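Local coordinates for fatty acid metabolism regulator protein (Bacillus subtilis, PDB 1VI0), which represses genes for fatty acid transport and beta-oxidation as a DNA-binding homodimer, its DNA binding being inhibited by long-chain fatty acyl-CoA, at residues V18-E23 with A35-V40. Numbering follows the deposited sequence.
Sequences VEVIAE and AKQAGV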
# COMPACT_ATOMS: atom_id res chain seq x y z
N VAL A 18 -5.51 -19.48 4.81
CA VAL A 18 -6.15 -18.19 4.49
C VAL A 18 -7.15 -17.79 5.55
O VAL A 18 -7.22 -16.67 6.01
CB VAL A 18 -6.82 -18.23 3.10
CG1 VAL A 18 -7.63 -16.95 2.88
CG2 VAL A 18 -5.76 -18.36 2.03
N GLU A 19 -8.01 -18.75 5.92
CA GLU A 19 -9.03 -18.53 6.91
C GLU A 19 -8.52 -18.14 8.27
O GLU A 19 -8.91 -17.14 8.86
CB GLU A 19 -9.87 -19.82 7.02
CG GLU A 19 -11.22 -19.48 7.67
CD GLU A 19 -11.44 -20.29 8.92
OE1 GLU A 19 -10.59 -20.23 9.85
OE2 GLU A 19 -12.48 -20.99 8.96
N VAL A 20 -7.57 -18.95 8.79
CA VAL A 20 -7.03 -18.70 10.11
C VAL A 20 -6.28 -17.39 10.18
O VAL A 20 -6.49 -16.59 11.10
CB VAL A 20 -6.11 -19.87 10.55
CG1 VAL A 20 -5.41 -19.53 11.84
CG2 VAL A 20 -6.89 -21.17 10.64
N ILE A 21 -5.45 -17.13 9.17
CA ILE A 21 -4.66 -15.87 9.12
C ILE A 21 -5.59 -14.67 8.98
O ILE A 21 -5.41 -13.64 9.65
CB ILE A 21 -3.65 -15.93 7.98
CG1 ILE A 21 -2.51 -16.94 8.23
CG2 ILE A 21 -3.09 -14.58 7.63
CD1 ILE A 21 -1.90 -17.42 6.93
N ALA A 22 -6.69 -14.80 8.25
CA ALA A 22 -7.63 -13.70 8.08
C ALA A 22 -8.35 -13.43 9.41
O ALA A 22 -8.42 -12.30 9.85
CB ALA A 22 -8.67 -14.05 7.01
N GLU A 23 -8.82 -14.51 10.02
CA GLU A 23 -9.56 -14.47 11.25
C GLU A 23 -8.73 -14.12 12.46
O GLU A 23 -9.20 -13.33 13.29
CB GLU A 23 -10.30 -15.81 11.47
CG GLU A 23 -11.44 -15.99 10.47
CD GLU A 23 -11.96 -17.40 10.40
OE1 GLU A 23 -12.80 -17.65 9.48
OE2 GLU A 23 -11.58 -18.28 11.20
N ALA A 35 -3.53 -26.48 11.40
CA ALA A 35 -3.77 -27.92 11.38
C ALA A 35 -5.19 -28.27 11.84
O ALA A 35 -5.92 -28.95 11.13
CB ALA A 35 -2.74 -28.63 12.27
N LYS A 36 -5.59 -27.70 12.96
CA LYS A 36 -6.95 -27.90 13.49
C LYS A 36 -7.97 -27.45 12.46
O LYS A 36 -8.81 -28.24 12.02
CB LYS A 36 -7.11 -27.09 14.78
N GLN A 37 -7.81 -26.21 11.97
CA GLN A 37 -8.69 -25.71 10.92
C GLN A 37 -8.72 -26.62 9.72
O GLN A 37 -9.81 -26.85 9.14
CB GLN A 37 -8.30 -24.28 10.52
CG GLN A 37 -9.09 -23.79 9.30
CD GLN A 37 -10.53 -23.50 9.65
OE1 GLN A 37 -10.82 -23.05 10.77
NE2 GLN A 37 -11.43 -23.74 8.70
N ALA A 38 -7.60 -27.19 9.24
CA ALA A 38 -7.65 -28.04 8.07
C ALA A 38 -8.06 -29.49 8.41
O ALA A 38 -8.17 -30.30 7.49
CB ALA A 38 -6.36 -28.05 7.27
N GLY A 39 -8.10 -29.85 9.67
CA GLY A 39 -8.50 -31.19 10.08
C GLY A 39 -7.42 -32.23 9.97
O GLY A 39 -7.72 -33.44 9.90
N VAL A 40 -6.17 -31.82 9.90
CA VAL A 40 -5.01 -32.70 9.77
C VAL A 40 -4.15 -32.58 11.02
O VAL A 40 -4.47 -31.80 11.95
CB VAL A 40 -4.17 -32.31 8.54
CG1 VAL A 40 -4.98 -32.41 7.26
CG2 VAL A 40 -3.63 -30.88 8.72
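Val20 and Gln37 make the tight part of this contact between helix 9-24 and helix 31-38 in the TetR-type DNA-binding domain. The CG2 methyl of Val20 presses on CB of Gln37 at 3.4 Å and lies 3.7 Å from its CG, the two side chains passing alongside in antiparallel sense. Val20 is buried and also touches Ser29 in the loop between the helices; Gln37 reaches back to Ala16 as well. Toward solvent the contact is looser and polar. With CG anti to the backbone N (chi1 173°) and a bend at chi2 (72°), the Gln37 chain runs along Val20 and delivers its amide to the Glu19 carboxylate. The two side chains cross nearly at right angles, the carboxylate and amide planes inclined by 59°, so the two groups are not coplanar as in a paired amide and acid. NE2 of Gln37 sits 3.0 Å from OE2 of Glu19, but the N-H does not aim at that oxygen, and this is not a hydrogen bond. OE1 of Gln37 lies 3.0 Å from OE1 of Glu19, one acceptor against another. Two residues on, Gly39 follows the end of helix 31-38 with a positive phi, in a Schellman motif within the predicted helix-turn-helix. No hydrogen bond joins the two segments: the aliphatic Val20-Gln37 touch is the favourable part, whereas the carboxylate and amide, as modelled, bring oxygens together and probably add little attraction.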